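Local structure of hypothetical protein DUF871 (Enterococcus faecalis, 2P0O) at residues A[230-235]-A[361-366]; A[336-341]-A[355-360]. The protein is of unestablished function but probably hydrolyses the glycosidic bond of cell-wall sugars that contain 6-phospho-N-acetylmuramic acid. One frame throughout, in Å; residues are numbered along the deposited sequence.

Contact 1 is buried, whereas contact 2 runs from a buried apolar pair out to an exposed glutamate; their centres lie about 12 Å apart. They share the last part of the chain: strand 354-359, which supplies 355-360 to contact 2, leads through a short turn into helix 363-370, which supplies 361-366 to contact 1. Val358 couples them, packing its CG2 on Ile363 CG1 at 3.8 Å. Contact 1 joins the C-terminal helix to a helix of the barrel, with methyls against an alanine and a well-bonded amide. Contact 2 stays within the C-terminal β-rich region, where, from the strand toward the loop that follows it, its chemistry changes from leucine on isoleucine to isoleucine on a carboxylate.

Contact 1 (A[230-235]-A[361-366]); sequences TMAQFG and GTIENE
Ala232 meets helix 363-370 with its single methyl group: CB lies 3.5 Å from Ile363 CG2, tighter than usual for two carbons, and 4.3 Å from Glu364 CA. The small side chain lets the backbones come close, the CA atoms of Ala232 and Glu364 being 5.8 Å apart. Ile363 brings both arms to the interface. Its first torsion (chi1 -89°) leaves CG2 for the alanine and sends CG1 and CD1 on toward Gln233. Helix 228-240 follows the eighth strand of the TIM barrel, and helix 363-370 closes the C-terminal region of the chain, so the contact packs the chain's last helix onto the barrel's final helix. Next along the segment, Gln233 leaves CA with CG beside the backbone N and then runs extended (chi2 180°), crossing Ile363 at a slant. Ile363 CD1 rests 3.5 Å from Gln233 NE2 and 3.9 Å from Gln233 CG, over the face of the buried amide, near NE2. The amide's polar atoms are satisfied by others: NE2 bonds to Leu244 O and Asp342 OD1, and OE1 accepts from Asn202 ND2. These three bonds fix the amide's rotation. Ile363 N is itself bound by Glu246 OE2.

Contact 2 (A[336-341]-A[355-360]); sequences TRIIDK and FTLVTE. Unlike the reference sequence in segment 336-341: Asp340 (reference Glu).
Ile338 and Leu357 cross at about a right angle and touch only through their ends, CD1 of Ile338 lying 3.8 Å from CD2 of Leu357. The setting is the β-rich C-terminal region, probably of cyclophilin-like fold, where 336-341 leaves an edge strand of the four-stranded antiparallel sheet and 355-360 ends the central strand of a three-stranded mixed one. Backbone bonds of Arg337 to Ala248 and of Ile339 to Glu246 place the first segment beside the end of strand 242-247, which also neighbours strand 354-359. The contact therefore spans that strand by side chains alone, consistent with an 8.3 Å separation between the CA atoms of Ile338 and Leu357. In Ile338, CG1 lies anti to the carbonyl carbon, and the second torsion (chi2 -64°) then folds CD1 round toward Leu357. Leu357 CD2 is held from another direction as well, lying in the plane of the Phe355 ring at its edge, 3.9 Å from CD2 of Phe355. Toward the surface, Ile339 and Glu360 repeat the perpendicular crossing. Glu360 is fully extended to its carboxylate (chi2 -179°), and its CG passes 4.1 Å from Ile339 CG1. Ile339 CD1 then sits over the flat carboxylate group, 3.8 Å from Glu360 CD and nearly equidistant from the two oxygens, at 4.0 Å from OE1 and 3.9 Å from OE2 of Glu360.

Contact 1 (A[230-235]-A[361-366])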
# COMPACT_ATOMS: atom_id res chain seq x y z
N THR A 230 6.11 -9.23 -2.46
CA THR A 230 5.10 -8.24 -2.15
C THR A 230 4.30 -7.88 -3.40
O THR A 230 3.09 -7.74 -3.34
CB THR A 230 5.76 -7.02 -1.45
OG1 THR A 230 6.38 -7.48 -0.26
CG2 THR A 230 4.73 -5.97 -1.09
N MSE A 231 5.00 -7.71 -4.52
CA MSE A 231 4.33 -7.54 -5.83
C MSE A 231 3.29 -8.65 -6.11
O MSE A 231 2.17 -8.38 -6.59
CB MSE A 231 5.36 -7.53 -6.97
CG MSE A 231 6.27 -6.34 -6.88
SE MSE A 231 7.70 -6.30 -8.22
CE MSE A 231 6.60 -6.02 -9.80
N ALA A 232 3.68 -9.88 -5.80
CA ALA A 232 2.84 -11.07 -6.02
C ALA A 232 1.60 -11.00 -5.17
O ALA A 232 0.53 -11.43 -5.61
CB ALA A 232 3.62 -12.33 -5.71
N GLN A 233 1.73 -10.46 -3.94
CA GLN A 233 0.59 -10.32 -3.05
C GLN A 233 -0.37 -9.26 -3.60
O GLN A 233 -1.58 -9.51 -3.65
CB GLN A 233 1.03 -10.03 -1.61
CG GLN A 233 1.58 -11.28 -0.92
CD GLN A 233 2.03 -11.04 0.51
OE1 GLN A 233 2.76 -10.10 0.80
NE2 GLN A 233 1.61 -11.91 1.42
N PHE A 234 0.16 -8.10 -4.03
CA PHE A 234 -0.66 -7.09 -4.69
C PHE A 234 -1.36 -7.71 -5.89
O PHE A 234 -2.58 -7.59 -6.03
CB PHE A 234 0.13 -5.84 -5.13
CG PHE A 234 0.36 -4.84 -4.01
CD1 PHE A 234 -0.66 -3.96 -3.60
CD2 PHE A 234 1.61 -4.75 -3.37
CE1 PHE A 234 -0.44 -3.02 -2.56
CE2 PHE A 234 1.84 -3.80 -2.33
CZ PHE A 234 0.82 -2.95 -1.93
N GLY A 235 -0.58 -8.40 -6.72
CA GLY A 235 -1.08 -8.94 -7.96
C GLY A 235 -2.16 -9.95 -7.71
O GLY A 235 -3.19 -9.94 -8.38
N GLY A 361 7.84 -19.60 0.88
CA GLY A 361 8.77 -19.36 -0.21
C GLY A 361 8.18 -19.47 -1.60
O GLY A 361 8.90 -19.28 -2.59
N THR A 362 6.87 -19.76 -1.70
CA THR A 362 6.25 -20.08 -3.02
C THR A 362 5.32 -18.98 -3.56
O THR A 362 4.74 -19.11 -4.64
CB THR A 362 5.54 -21.45 -3.03
OG1 THR A 362 4.41 -21.43 -2.15
CG2 THR A 362 6.49 -22.56 -2.58
N ILE A 363 5.16 -17.90 -2.80
CA ILE A 363 4.27 -16.82 -3.21
C ILE A 363 4.57 -16.34 -4.64
O ILE A 363 3.65 -16.18 -5.45
CB ILE A 363 4.27 -15.66 -2.19
CG1 ILE A 363 3.20 -15.92 -1.11
CG2 ILE A 363 3.97 -14.29 -2.89
CD1 ILE A 363 3.03 -14.78 -0.11
N GLU A 364 5.85 -16.15 -4.96
CA GLU A 364 6.25 -15.70 -6.29
C GLU A 364 5.80 -16.63 -7.42
O GLU A 364 5.22 -16.16 -8.41
CB GLU A 364 7.75 -15.42 -6.35
CG GLU A 364 8.19 -14.29 -5.42
CD GLU A 364 8.79 -14.77 -4.08
OE1 GLU A 364 8.19 -15.68 -3.42
OE2 GLU A 364 9.88 -14.23 -3.71
N ASN A 365 6.05 -17.93 -7.30
CA ASN A 365 5.60 -18.86 -8.34
C ASN A 365 4.10 -19.09 -8.34
O ASN A 365 3.51 -19.41 -9.37
CB ASN A 365 6.33 -20.21 -8.31
CG ASN A 365 6.05 -21.05 -9.57
OD1 ASN A 365 5.98 -20.53 -10.68
ND2 ASN A 365 5.86 -22.35 -9.38
N GLU A 366 3.48 -18.92 -7.19
CA GLU A 366 2.04 -19.07 -7.11
C GLU A 366 1.38 -17.95 -7.93
O GLU A 366 0.46 -18.21 -8.70
CB GLU A 366 1.62 -19.02 -5.65
CG GLU A 366 0.60 -20.02 -5.26
CD GLU A 366 0.99 -21.46 -5.56
OE1 GLU A 366 1.94 -22.03 -4.94
OE2 GLU A 366 0.33 -22.02 -6.44

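Contact 2 (A[336-341]-A[355-360])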
# COMPACT_ATOMS: atom_id res chain seq x y z
N THR A 336 -0.13 -25.77 11.22
CA THR A 336 1.01 -24.94 10.89
C THR A 336 0.66 -23.54 11.39
O THR A 336 -0.34 -23.37 12.09
CB THR A 336 1.36 -25.01 9.37
OG1 THR A 336 2.41 -24.10 9.08
CG2 THR A 336 0.17 -24.64 8.49
N ARG A 337 1.47 -22.55 11.00
CA ARG A 337 1.30 -21.18 11.41
C ARG A 337 1.59 -20.22 10.26
O ARG A 337 2.55 -20.43 9.53
CB ARG A 337 2.26 -20.88 12.56
CG ARG A 337 1.86 -19.62 13.35
CD ARG A 337 2.65 -19.45 14.63
NE ARG A 337 2.25 -18.19 15.24
CZ ARG A 337 2.94 -17.53 16.17
NH1 ARG A 337 4.07 -18.03 16.68
NH2 ARG A 337 2.47 -16.37 16.61
N ILE A 338 0.78 -19.16 10.11
CA ILE A 338 1.10 -18.08 9.18
C ILE A 338 2.46 -17.47 9.45
O ILE A 338 2.79 -17.16 10.58
CB ILE A 338 0.07 -16.89 9.27
CG1 ILE A 338 -1.38 -17.42 9.15
CG2 ILE A 338 0.43 -15.79 8.24
CD1 ILE A 338 -1.70 -18.06 7.77
N ILE A 339 3.22 -17.28 8.39
CA ILE A 339 4.56 -16.67 8.43
C ILE A 339 4.51 -15.31 9.12
O ILE A 339 3.57 -14.53 8.89
CB ILE A 339 5.12 -16.61 6.95
CG1 ILE A 339 5.57 -18.01 6.50
CG2 ILE A 339 6.21 -15.59 6.72
CD1 ILE A 339 6.23 -18.84 7.56
N ASP A 340 5.49 -15.03 9.97
CA ASP A 340 5.49 -13.80 10.77
C ASP A 340 5.14 -12.59 9.89
O ASP A 340 4.27 -11.79 10.23
CB ASP A 340 6.85 -13.58 11.44
CG ASP A 340 6.81 -12.55 12.54
OD1 ASP A 340 5.83 -11.78 12.60
OD2 ASP A 340 7.76 -12.50 13.37
N LYS A 341 5.82 -12.49 8.76
CA LYS A 341 5.69 -11.38 7.83
C LYS A 341 4.26 -11.23 7.26
O LYS A 341 3.86 -10.13 6.88
CB LYS A 341 6.76 -11.48 6.72
CG LYS A 341 6.44 -10.78 5.37
CD LYS A 341 6.95 -9.31 5.29
CE LYS A 341 7.16 -8.86 3.83
NZ LYS A 341 7.90 -7.50 3.69
N PHE A 355 -9.07 -16.08 1.26
CA PHE A 355 -7.64 -16.11 1.50
C PHE A 355 -7.07 -17.46 1.13
O PHE A 355 -7.72 -18.48 1.36
CB PHE A 355 -7.35 -15.78 2.95
CG PHE A 355 -7.99 -16.73 3.96
CD1 PHE A 355 -9.30 -16.55 4.39
CD2 PHE A 355 -7.23 -17.75 4.54
CE1 PHE A 355 -9.88 -17.39 5.37
CE2 PHE A 355 -7.80 -18.60 5.51
CZ PHE A 355 -9.10 -18.42 5.93
N THR A 356 -5.86 -17.45 0.57
CA THR A 356 -5.21 -18.61 0.01
C THR A 356 -3.90 -18.85 0.77
O THR A 356 -3.05 -17.96 0.89
CB THR A 356 -4.96 -18.37 -1.48
OG1 THR A 356 -6.23 -18.10 -2.13
CG2 THR A 356 -4.25 -19.54 -2.13
N LEU A 357 -3.74 -20.06 1.30
CA LEU A 357 -2.57 -20.41 2.09
C LEU A 357 -1.65 -21.19 1.19
O LEU A 357 -2.10 -22.15 0.53
CB LEU A 357 -2.99 -21.27 3.30
CG LEU A 357 -4.00 -20.61 4.24
CD1 LEU A 357 -4.26 -21.47 5.50
CD2 LEU A 357 -3.55 -19.14 4.62
N VAL A 358 -0.39 -20.76 1.13
CA VAL A 358 0.60 -21.46 0.33
C VAL A 358 1.84 -21.70 1.19
O VAL A 358 2.06 -21.03 2.22
CB VAL A 358 0.97 -20.72 -1.00
CG1 VAL A 358 -0.22 -20.61 -1.95
CG2 VAL A 358 1.59 -19.32 -0.71
N THR A 359 2.64 -22.67 0.80
CA THR A 359 3.75 -23.02 1.65
C THR A 359 4.91 -22.00 1.49
O THR A 359 5.03 -21.32 0.45
CB THR A 359 4.17 -24.49 1.47
OG1 THR A 359 4.59 -25.02 2.73
CG2 THR A 359 5.28 -24.62 0.44
N GLU A 360 5.68 -21.85 2.56
CA GLU A 360 6.68 -20.79 2.65
C GLU A 360 7.64 -20.79 1.45
O GLU A 360 8.13 -21.84 1.04
CB GLU A 360 7.45 -20.87 3.98
CG GLU A 360 8.44 -19.70 4.19
CD GLU A 360 9.26 -19.76 5.49
OE1 GLU A 360 9.39 -20.85 6.12
OE2 GLU A 360 9.78 -18.68 5.89